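Local coordinates for protein Crov588 (Cafeteriavirus, PDB 6NYR) that is of unknown function but folds as a circular leucine-rich-repeat solenoid built from FNIP repeats, an architecture that in relatives often serves protein binding, at residues L231-Q242 with L253-Q264; I596-T606 with E620-T628. All coordinates share one frame; numbering follows the deposited sequence.

Contact 1. Residues L231-Q242 with L253-Q264; sequences LTYLEFGRNFNQ and LTYLEFGRNFNQ
Asn241 reaches across to the equivalent loop of the next 22-residue coil and closes one end of this contact. Its CB packs against the carbonyl oxygen of Asn261, and with CG anti to the backbone N (chi1 -165°) the amide passes over that same carbonyl, so that OD1 lies 2.7 Å from the backbone N of Asn263. That donor sits above the amide plane rather than on a lone pair, and NE2 of Gln264 adds a weak bond to OD1. ND2 lies 3.3 Å from Asn261 O, at an angle too poor for a hydrogen bond. In turn, OD1 of Asn263 accepts from Asn285 N: a run of asparagines, each bonded to the backbone of the next coil, as in leucine-rich repeats. At the other end, the short strands 233-235 and 255-257 run parallel, their axes 4.9 Å apart. Thr232 O takes the N-H groups of both Thr254 and Tyr255, and the pairing runs on to Phe236 N, 2.9 Å from Glu257 O. On the face that carries Leu234 and Leu256, their CD2 and CD1 lie 4.0 Å apart. Phe236 and Phe258 are nearly parallel but slid apart, CD2 of the first 3.7 Å from CD1 of the second; Phe240 CE2 covers a face of Phe236. Water 1 donates to the carbonyls of Gly237 and Phe240 and accepts weakly from Gly259 N. In the turns beyond the strands, the guanidinium groups of Arg238 and Arg260 are nearly parallel, NH2 3.0 Å from NH1; on the face with the tyrosines, the carboxylates of Glu235 and Glu257 stack at 13°. Identical sequences thus place like charges side by side, a repulsion probably tempered by the bonds from Tyr233 OH to Glu235 OE1 and from Arg238 NH1 to Asn239 OD1.

Contact 2. Residues I596-T606 with E620-T628; sequences ITENVLPNGLT and ENVLPCSLT
With CG of Asn603 beside its backbone N (chi1 -84°), the side-chain amide is brought to the turn that carries Cys625. Both segments are loops of a leucine-rich-repeat solenoid leading back into the strands, and each bends through a type I beta turn, Pro602 to Leu605 and Pro624 to Leu627; the two turns lie one on the other. Asn603 grips the following turn twice: OD1 accepts the backbone N of Cys625 at 3.2 Å, in the amide plane and on a lone pair, while its main-chain O takes the N-H of Ser626 at 2.8 Å. Beneath them the ring of Pro624 sits in the notch formed by Leu601, Leu605 and the carbonyl of Pro602. Its CG is 3.6 Å from Leu601 CB and 3.7 Å from Leu605 CB, and its CB is 3.0 Å from Pro602 O. Leu601 crosses the ring at a slant, whereas Leu605 runs alongside it. CD1 of Leu601 also touches Pro624 CD, and beyond it Leu586 and Leu608, from strands 585-587 and 607-609, join the same apolar interior. Further back along the loops, Val622 pushes CG1 against Ile596 CG2. Water 2 bridges the two backbones there: it donates to the carbonyls of Thr597 and Val622 and accepts from Val600 N, so three main-chain groups share one water. On the way into the strands, Thr606 OG1 is turned back to Thr584 O in the preceding coil, and its carbonyl faces forward: Thr606 O receives the backbone N of Thr628 at 2.9 Å, in the carbonyl plane and on a lone pair.

In the fold
Followed from the N terminus, the chain completes contact 1 first, where residues 231-242 meet 253-264 and close a loop of ten residues without helix or strand. Contact 2 comes much later, joining 596-606 to 620-628 and closing a loop that holds strand 607-609. The two are in series, neither crossing nor enclosing the other, and their centres lie 65 Å apart on opposite sides of the chain's centre. Contact 1 joins the strands and the turns after them in successive coils; contact 2 joins the loops that lead into strands 607-609 and 629-631. Together they sample overlapping parts of the coil-to-coil stacking that carries the solenoid round its ring.

Contact 1. Residues L231-Q242 with L253-Q264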
loop_
_atom_site.group_PDB
_atom_site.type_symbol
_atom_site.label_atom_id
_atom_site.label_comp_id
_atom_site.label_asym_id
_atom_site.label_seq_id
_atom_site.Cartn_x
_atom_site.Cartn_y
_atom_site.Cartn_z
ATOM N N LEU A 231 -7.279 27.027 15.531
ATOM C CA LEU A 231 -6.340 25.999 15.107
ATOM C C LEU A 231 -6.637 24.672 15.792
ATOM O O LEU A 231 -6.752 24.600 17.019
ATOM C CB LEU A 231 -4.911 26.441 15.421
ATOM C CG LEU A 231 -3.826 25.846 14.525
ATOM C CD1 LEU A 231 -3.938 26.437 13.117
ATOM C CD2 LEU A 231 -2.440 26.067 15.106
ATOM N N THR A 232 -6.745 23.612 14.988
ATOM C CA THR A 232 -6.861 22.259 15.508
ATOM C C THR A 232 -5.665 21.376 15.178
ATOM O O THR A 232 -5.420 20.405 15.900
ATOM C CB THR A 232 -8.126 21.584 14.955
ATOM O OG1 THR A 232 -7.976 21.360 13.545
ATOM C CG2 THR A 232 -9.339 22.466 15.199
ATOM N N TYR A 233 -4.923 21.689 14.118
ATOM C CA TYR A 233 -3.825 20.869 13.627
ATOM C C TYR A 233 -2.581 21.738 13.529
ATOM O O TYR A 233 -2.614 22.805 12.905
ATOM C CB TYR A 233 -4.172 20.257 12.259
ATOM C CG TYR A 233 -3.092 19.368 11.680
ATOM C CD1 TYR A 233 -1.966 19.914 11.082
ATOM C CD2 TYR A 233 -3.201 17.982 11.723
ATOM C CE1 TYR A 233 -0.975 19.114 10.551
ATOM C CE2 TYR A 233 -2.214 17.174 11.192
ATOM C CZ TYR A 233 -1.101 17.746 10.605
ATOM O OH TYR A 233 -0.109 16.953 10.071
ATOM N N LEU A 234 -1.493 21.290 14.160
ATOM C CA LEU A 234 -0.220 22.008 14.128
ATOM C C LEU A 234 0.908 21.007 13.929
ATOM O O LEU A 234 1.101 20.116 14.762
ATOM C CB LEU A 234 -0.011 22.811 15.419
ATOM C CG LEU A 234 1.277 23.617 15.561
ATOM C CD1 LEU A 234 1.400 24.639 14.446
ATOM C CD2 LEU A 234 1.329 24.300 16.920
ATOM N N GLU A 235 1.653 21.162 12.834
ATOM C CA GLU A 235 2.773 20.284 12.510
ATOM C C GLU A 235 4.019 21.123 12.271
ATOM O O GLU A 235 4.050 21.936 11.340
ATOM C CB GLU A 235 2.468 19.433 11.274
ATOM C CG GLU A 235 3.663 18.625 10.778
ATOM C CD GLU A 235 3.357 17.818 9.528
ATOM O OE1 GLU A 235 2.164 17.641 9.214
ATOM O OE2 GLU A 235 4.312 17.356 8.870
ATOM N N PHE A 236 5.043 20.915 13.096
ATOM C CA PHE A 236 6.309 21.606 12.917
ATOM C C PHE A 236 7.219 20.839 11.959
ATOM O O PHE A 236 7.010 19.662 11.661
ATOM C CB PHE A 236 7.039 21.809 14.252
ATOM C CG PHE A 236 6.371 22.792 15.158
ATOM C CD1 PHE A 236 6.402 24.141 14.873
ATOM C CD2 PHE A 236 5.718 22.367 16.303
ATOM C CE1 PHE A 236 5.779 25.050 15.701
ATOM C CE2 PHE A 236 5.099 23.270 17.138
ATOM C CZ PHE A 236 5.130 24.614 16.836
ATOM N N GLY A 237 8.264 21.526 11.494
ATOM C CA GLY A 237 9.214 20.956 10.569
ATOM C C GLY A 237 10.480 20.465 11.252
ATOM O O GLY A 237 10.604 20.451 12.478
ATOM N N ARG A 238 11.439 20.057 10.418
ATOM C CA ARG A 238 12.639 19.398 10.919
ATOM C C ARG A 238 13.322 20.228 11.999
ATOM O O ARG A 238 13.640 19.722 13.081
ATOM C CB ARG A 238 13.597 19.125 9.759
ATOM C CG ARG A 238 14.805 18.282 10.130
ATOM C CD ARG A 238 15.872 18.336 9.047
ATOM N NE ARG A 238 17.065 17.574 9.408
ATOM C CZ ARG A 238 18.133 18.063 10.032
ATOM N NH1 ARG A 238 18.188 19.336 10.386
ATOM N NH2 ARG A 238 19.154 17.265 10.299
ATOM N N ASN A 239 13.568 21.507 11.716
ATOM C CA ASN A 239 14.484 22.307 12.513
ATOM C C ASN A 239 13.831 23.071 13.658
ATOM O O ASN A 239 14.552 23.671 14.462
ATOM C CB ASN A 239 15.209 23.315 11.614
ATOM C CG ASN A 239 16.236 22.665 10.713
ATOM O OD1 ASN A 239 16.428 21.450 10.741
ATOM N ND2 ASN A 239 16.891 23.474 9.885
ATOM N N PHE A 240 12.503 23.094 13.752
ATOM C CA PHE A 240 11.881 23.868 14.818
ATOM C C PHE A 240 12.324 23.342 16.180
ATOM O O PHE A 240 12.120 22.165 16.496
ATOM C CB PHE A 240 10.363 23.830 14.736
ATOM C CG PHE A 240 9.698 24.497 15.909
ATOM C CD1 PHE A 240 9.539 25.869 15.945
ATOM C CD2 PHE A 240 9.273 23.749 16.997
ATOM C CE1 PHE A 240 8.942 26.483 17.035
ATOM C CE2 PHE A 240 8.680 24.354 18.084
ATOM C CZ PHE A 240 8.514 25.726 18.103
ATOM N N ASN A 241 12.910 24.218 16.992
ATOM C CA ASN A 241 13.402 23.838 18.308
ATOM C C ASN A 241 13.403 25.064 19.225
ATOM O O ASN A 241 14.434 25.508 19.730
ATOM C CB ASN A 241 14.796 23.222 18.205
ATOM C CG ASN A 241 15.205 22.482 19.468
ATOM O OD1 ASN A 241 14.356 22.114 20.284
ATOM N ND2 ASN A 241 16.507 22.267 19.640
ATOM N N GLN A 242 12.227 25.641 19.447
ATOM C CA GLN A 242 12.070 26.775 20.345
ATOM C C GLN A 242 11.175 26.384 21.513
ATOM O O GLN A 242 10.303 25.521 21.381
ATOM C CB GLN A 242 11.459 27.989 19.631
ATOM C CG GLN A 242 12.317 28.535 18.517
ATOM C CD GLN A 242 13.626 29.093 19.028
ATOM O OE1 GLN A 242 13.658 29.819 20.025
ATOM N NE2 GLN A 242 14.719 28.739 18.362
ATOM N N LEU A 253 -6.637 23.051 19.985
ATOM C CA LEU A 253 -5.743 22.146 19.270
ATOM C C LEU A 253 -6.043 20.689 19.605
ATOM O O LEU A 253 -6.155 20.318 20.778
ATOM C CB LEU A 253 -4.296 22.483 19.620
ATOM C CG LEU A 253 -3.187 22.100 18.645
ATOM C CD1 LEU A 253 -3.344 22.767 17.305
ATOM C CD2 LEU A 253 -1.832 22.461 19.279
ATOM N N THR A 254 -6.164 19.859 18.566
ATOM C CA THR A 254 -6.372 18.429 18.740
ATOM C C THR A 254 -5.211 17.567 18.262
ATOM O O THR A 254 -5.014 16.479 18.803
ATOM C CB THR A 254 -7.640 17.980 17.999
ATOM O OG1 THR A 254 -7.516 18.276 16.602
ATOM C CG2 THR A 254 -8.866 18.691 18.560
ATOM N N TYR A 255 -4.458 18.010 17.256
ATOM C CA TYR A 255 -3.310 17.274 16.740
ATOM C C TYR A 255 -2.063 18.145 16.837
ATOM O O TYR A 255 -2.054 19.278 16.342
ATOM C CB TYR A 255 -3.525 16.853 15.277
ATOM C CG TYR A 255 -4.478 15.695 15.072
ATOM C CD1 TYR A 255 -5.800 15.776 15.489
ATOM C CD2 TYR A 255 -4.064 14.529 14.436
ATOM C CE1 TYR A 255 -6.676 14.725 15.299
ATOM C CE2 TYR A 255 -4.935 13.473 14.240
ATOM C CZ TYR A 255 -6.241 13.576 14.673
ATOM O OH TYR A 255 -7.109 12.526 14.478
ATOM N N LEU A 256 -1.006 17.609 17.451
ATOM C CA LEU A 256 0.268 18.308 17.589
ATOM C C LEU A 256 1.391 17.369 17.173
ATOM O O LEU A 256 1.533 16.281 17.741
ATOM C CB LEU A 256 0.488 18.785 19.028
ATOM C CG LEU A 256 1.844 19.415 19.349
ATOM C CD1 LEU A 256 1.984 20.776 18.669
ATOM C CD2 LEU A 256 2.071 19.542 20.851
ATOM N N GLU A 257 2.179 17.780 16.184
ATOM C CA GLU A 257 3.314 16.984 15.736
ATOM C C GLU A 257 4.570 17.844 15.724
ATOM O O GLU A 257 4.593 18.912 15.102
ATOM C CB GLU A 257 3.080 16.398 14.338
ATOM C CG GLU A 257 4.284 15.651 13.777
ATOM C CD GLU A 257 3.949 14.833 12.541
ATOM O OE1 GLU A 257 2.775 14.852 12.113
ATOM O OE2 GLU A 257 4.851 14.154 12.012
ATOM N N PHE A 258 5.610 17.376 16.409
ATOM C CA PHE A 258 6.916 18.008 16.348
ATOM C C PHE A 258 7.771 17.337 15.277
ATOM O O PHE A 258 7.556 16.178 14.913
ATOM C CB PHE A 258 7.631 17.924 17.695
ATOM C CG PHE A 258 6.965 18.705 18.786
ATOM C CD1 PHE A 258 7.113 20.079 18.865
ATOM C CD2 PHE A 258 6.201 18.061 19.741
ATOM C CE1 PHE A 258 6.500 20.798 19.871
ATOM C CE2 PHE A 258 5.584 18.774 20.752
ATOM C CZ PHE A 258 5.735 20.145 20.818
ATOM N N GLY A 259 8.765 18.079 14.794
ATOM C CA GLY A 259 9.711 17.566 13.829
ATOM C C GLY A 259 10.966 17.030 14.491
ATOM O O GLY A 259 11.062 16.899 15.713
ATOM N N ARG A 260 11.962 16.743 13.652
ATOM C CA ARG A 260 13.157 16.046 14.115
ATOM C C ARG A 260 13.778 16.709 15.341
ATOM O O ARG A 260 14.028 16.047 16.355
ATOM C CB ARG A 260 14.178 15.970 12.974
ATOM C CG ARG A 260 15.499 15.326 13.369
ATOM C CD ARG A 260 16.379 15.055 12.156
ATOM N NE ARG A 260 17.629 14.407 12.538
ATOM C CZ ARG A 260 18.692 15.054 13.006
ATOM N NH1 ARG A 260 18.660 16.371 13.146
ATOM N NH2 ARG A 260 19.787 14.386 13.330
ATOM N N ASN A 261 14.028 18.016 15.272
ATOM C CA ASN A 261 14.976 18.645 16.179
ATOM C C ASN A 261 14.368 19.183 17.470
ATOM O O ASN A 261 15.126 19.595 18.355
ATOM C CB ASN A 261 15.695 19.803 15.467
ATOM C CG ASN A 261 16.661 19.333 14.395
ATOM O OD1 ASN A 261 16.849 18.129 14.186
ATOM N ND2 ASN A 261 17.275 20.287 13.702
ATOM N N PHE A 262 13.048 19.211 17.613
ATOM C CA PHE A 262 12.481 19.768 18.834
ATOM C C PHE A 262 12.925 18.950 20.042
ATOM O O PHE A 262 12.673 17.744 20.110
ATOM C CB PHE A 262 10.963 19.810 18.780
ATOM C CG PHE A 262 10.340 20.313 20.050
ATOM C CD1 PHE A 262 10.166 21.670 20.261
ATOM C CD2 PHE A 262 9.958 19.434 21.046
ATOM C CE1 PHE A 262 9.598 22.139 21.431
ATOM C CE2 PHE A 262 9.393 19.895 22.219
ATOM C CZ PHE A 262 9.212 21.250 22.412
ATOM N N ASN A 263 13.558 19.609 21.007
ATOM C CA ASN A 263 14.078 18.942 22.190
ATOM C C ASN A 263 14.085 19.931 23.357
ATOM O O ASN A 263 15.091 20.185 24.005
ATOM C CB ASN A 263 15.475 18.391 21.910
ATOM C CG ASN A 263 15.940 17.425 22.982
ATOM O OD1 ASN A 263 15.144 16.958 23.803
ATOM N ND2 ASN A 263 17.228 17.113 22.981
ATOM N N GLN A 264 12.921 20.508 23.641
ATOM C CA GLN A 264 12.761 21.476 24.716
ATOM C C GLN A 264 11.904 20.892 25.833
ATOM O O GLN A 264 11.056 20.026 25.602
ATOM C CB GLN A 264 12.108 22.768 24.212
ATOM C CG GLN A 264 12.929 23.512 23.177
ATOM C CD GLN A 264 14.265 23.983 23.719
ATOM O OE1 GLN A 264 14.362 24.462 24.854
ATOM N NE2 GLN A 264 15.306 23.839 22.911
HETATM O O HOH W 1 10.751 20.485 15.272
#

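Contact 2. Residues I596-T606 with E620-T628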
loop_
_atom_site.group_PDB
_atom_site.type_symbol
_atom_site.label_atom_id
_atom_site.label_comp_id
_atom_site.label_asym_id
_atom_site.label_seq_id
_atom_site.Cartn_x
_atom_site.Cartn_y
_atom_site.Cartn_z
ATOM N N ILE A 596 0.358 -29.935 -28.332
ATOM C CA ILE A 596 -0.984 -30.088 -27.787
ATOM C C ILE A 596 -1.902 -30.495 -28.930
ATOM O O ILE A 596 -2.100 -29.723 -29.875
ATOM C CB ILE A 596 -1.490 -28.801 -27.116
ATOM C CG1 ILE A 596 -0.585 -28.438 -25.938
ATOM C CG2 ILE A 596 -2.925 -28.976 -26.656
ATOM C CD1 ILE A 596 -1.013 -27.199 -25.185
ATOM N N THR A 597 -2.464 -31.694 -28.837
ATOM C CA THR A 597 -3.353 -32.217 -29.859
ATOM C C THR A 597 -4.804 -31.937 -29.466
ATOM O O THR A 597 -5.088 -31.319 -28.437
ATOM C CB THR A 597 -3.118 -33.718 -30.052
ATOM O OG1 THR A 597 -3.391 -34.404 -28.824
ATOM C CG2 THR A 597 -1.678 -33.986 -30.461
ATOM N N GLU A 598 -5.732 -32.413 -30.295
ATOM C CA GLU A 598 -7.141 -32.135 -30.061
ATOM C C GLU A 598 -7.667 -32.947 -28.879
ATOM O O GLU A 598 -7.144 -34.010 -28.539
ATOM C CB GLU A 598 -7.970 -32.429 -31.316
ATOM C CG GLU A 598 -7.618 -33.712 -32.046
ATOM C CD GLU A 598 -8.715 -34.155 -33.007
ATOM O OE1 GLU A 598 -9.376 -33.284 -33.614
ATOM O OE2 GLU A 598 -8.929 -35.381 -33.138
ATOM N N ASN A 599 -8.714 -32.416 -28.242
ATOM C CA ASN A 599 -9.417 -33.097 -27.157
ATOM C C ASN A 599 -8.551 -33.242 -25.906
ATOM O O ASN A 599 -8.747 -34.163 -25.108
ATOM C CB ASN A 599 -9.910 -34.475 -27.615
ATOM C CG ASN A 599 -10.890 -34.393 -28.781
ATOM O OD1 ASN A 599 -11.735 -33.498 -28.841
ATOM N ND2 ASN A 599 -10.766 -35.325 -29.722
ATOM N N VAL A 600 -7.601 -32.331 -25.720
ATOM C CA VAL A 600 -6.719 -32.324 -24.559
ATOM C C VAL A 600 -7.079 -31.203 -23.590
ATOM O O VAL A 600 -7.187 -31.425 -22.384
ATOM C CB VAL A 600 -5.240 -32.218 -24.997
ATOM C CG1 VAL A 600 -4.335 -32.049 -23.789
ATOM C CG2 VAL A 600 -4.837 -33.439 -25.811
ATOM N N LEU A 601 -7.249 -29.992 -24.100
ATOM C CA LEU A 601 -7.624 -28.855 -23.264
ATOM C C LEU A 601 -9.124 -28.894 -23.000
ATOM O O LEU A 601 -9.907 -28.941 -23.956
ATOM C CB LEU A 601 -7.244 -27.550 -23.950
ATOM C CG LEU A 601 -5.769 -27.334 -24.284
ATOM C CD1 LEU A 601 -5.571 -25.996 -24.988
ATOM C CD2 LEU A 601 -4.916 -27.383 -23.032
ATOM N N PRO A 602 -9.565 -28.893 -21.742
ATOM C CA PRO A 602 -11.008 -28.897 -21.467
ATOM C C PRO A 602 -11.724 -27.768 -22.194
ATOM O O PRO A 602 -11.285 -26.616 -22.173
ATOM C CB PRO A 602 -11.083 -28.719 -19.946
ATOM C CG PRO A 602 -9.789 -29.250 -19.436
ATOM C CD PRO A 602 -8.760 -28.981 -20.505
ATOM N N ASN A 603 -12.842 -28.107 -22.845
ATOM C CA ASN A 603 -13.562 -27.123 -23.647
ATOM C C ASN A 603 -14.122 -25.989 -22.797
ATOM O O ASN A 603 -14.308 -24.876 -23.303
ATOM C CB ASN A 603 -14.688 -27.810 -24.422
ATOM C CG ASN A 603 -14.210 -28.425 -25.723
ATOM O OD1 ASN A 603 -13.588 -27.750 -26.551
ATOM N ND2 ASN A 603 -14.489 -29.710 -25.912
ATOM N N GLY A 604 -14.396 -26.240 -21.519
ATOM C CA GLY A 604 -14.902 -25.204 -20.643
ATOM C C GLY A 604 -13.864 -24.247 -20.118
ATOM O O GLY A 604 -14.195 -23.315 -19.378
ATOM N N LEU A 605 -12.604 -24.450 -20.497
ATOM C CA LEU A 605 -11.523 -23.567 -20.081
ATOM C C LEU A 605 -11.752 -22.174 -20.640
ATOM O O LEU A 605 -12.044 -22.008 -21.825
ATOM C CB LEU A 605 -10.194 -24.141 -20.566
ATOM C CG LEU A 605 -8.895 -23.687 -19.915
ATOM C CD1 LEU A 605 -8.759 -24.102 -18.478
ATOM C CD2 LEU A 605 -7.734 -24.270 -20.746
ATOM N N THR A 606 -11.625 -21.169 -19.779
ATOM C CA THR A 606 -11.801 -19.785 -20.194
ATOM C C THR A 606 -10.500 -19.007 -20.282
ATOM O O THR A 606 -10.391 -18.103 -21.114
ATOM C CB THR A 606 -12.743 -19.054 -19.224
ATOM O OG1 THR A 606 -12.232 -19.161 -17.887
ATOM C CG2 THR A 606 -14.145 -19.647 -19.283
ATOM N N GLU A 620 -6.703 -26.922 -35.641
ATOM C CA GLU A 620 -8.129 -26.797 -35.385
ATOM C C GLU A 620 -8.575 -27.735 -34.269
ATOM O O GLU A 620 -7.982 -28.791 -34.035
ATOM C CB GLU A 620 -8.926 -27.106 -36.653
ATOM C CG GLU A 620 -8.638 -26.182 -37.818
ATOM C CD GLU A 620 -9.656 -26.311 -38.936
ATOM O OE1 GLU A 620 -10.743 -26.879 -38.697
ATOM O OE2 GLU A 620 -9.367 -25.844 -40.059
ATOM N N ASN A 621 -9.633 -27.326 -33.571
ATOM C CA ASN A 621 -10.256 -28.118 -32.514
ATOM C C ASN A 621 -9.280 -28.464 -31.396
ATOM O O ASN A 621 -9.470 -29.456 -30.679
ATOM C CB ASN A 621 -10.877 -29.400 -33.083
ATOM C CG ASN A 621 -11.969 -29.115 -34.095
ATOM O OD1 ASN A 621 -13.029 -28.608 -33.750
ATOM N ND2 ASN A 621 -11.711 -29.448 -35.355
ATOM N N VAL A 622 -8.238 -27.658 -31.240
ATOM C CA VAL A 622 -7.286 -27.800 -30.148
ATOM C C VAL A 622 -7.622 -26.861 -28.997
ATOM O O VAL A 622 -7.601 -27.258 -27.832
ATOM C CB VAL A 622 -5.852 -27.558 -30.672
ATOM C CG1 VAL A 622 -4.869 -27.475 -29.524
ATOM C CG2 VAL A 622 -5.450 -28.656 -31.655
ATOM N N LEU A 623 -7.937 -25.611 -29.305
ATOM C CA LEU A 623 -8.225 -24.623 -28.271
ATOM C C LEU A 623 -9.635 -24.828 -27.720
ATOM O O LEU A 623 -10.547 -25.197 -28.466
ATOM C CB LEU A 623 -8.087 -23.214 -28.837
ATOM C CG LEU A 623 -6.659 -22.788 -29.178
ATOM C CD1 LEU A 623 -6.632 -21.346 -29.668
ATOM C CD2 LEU A 623 -5.730 -22.951 -27.990
ATOM N N PRO A 624 -9.837 -24.607 -26.422
ATOM C CA PRO A 624 -11.162 -24.848 -25.830
ATOM C C PRO A 624 -12.250 -23.978 -26.445
ATOM O O PRO A 624 -12.031 -22.807 -26.768
ATOM C CB PRO A 624 -10.954 -24.522 -24.342
ATOM C CG PRO A 624 -9.483 -24.733 -24.111
ATOM C CD PRO A 624 -8.820 -24.283 -25.401
ATOM N N CYS A 625 -13.450 -24.561 -26.566
ATOM C CA CYS A 625 -14.585 -23.882 -27.176
ATOM C C CYS A 625 -15.172 -22.769 -26.315
ATOM O O CYS A 625 -15.990 -21.993 -26.823
ATOM C CB CYS A 625 -15.699 -24.884 -27.481
ATOM S SG CYS A 625 -15.234 -26.227 -28.587
ATOM N N SER A 626 -14.816 -22.687 -25.037
ATOM C CA SER A 626 -15.288 -21.606 -24.182
ATOM C C SER A 626 -14.238 -20.536 -23.957
ATOM O O SER A 626 -14.498 -19.570 -23.231
ATOM C CB SER A 626 -15.738 -22.140 -22.817
ATOM O OG SER A 626 -17.018 -22.728 -22.891
ATOM N N LEU A 627 -13.070 -20.676 -24.564
ATOM C CA LEU A 627 -11.937 -19.848 -24.189
ATOM C C LEU A 627 -12.197 -18.388 -24.523
ATOM O O LEU A 627 -12.650 -18.062 -25.626
ATOM C CB LEU A 627 -10.675 -20.328 -24.894
ATOM C CG LEU A 627 -9.406 -19.657 -24.363
ATOM C CD1 LEU A 627 -8.391 -20.720 -23.998
ATOM C CD2 LEU A 627 -8.861 -18.699 -25.393
ATOM N N THR A 628 -11.886 -17.509 -23.564
ATOM C CA THR A 628 -12.066 -16.080 -23.730
ATOM C C THR A 628 -10.767 -15.293 -23.692
ATOM O O THR A 628 -10.728 -14.183 -24.243
ATOM C CB THR A 628 -12.986 -15.521 -22.630
ATOM O OG1 THR A 628 -12.433 -15.836 -21.343
ATOM C CG2 THR A 628 -14.389 -16.107 -22.741
HETATM O O HOH W 2 -6.836 -29.896 -26.990
#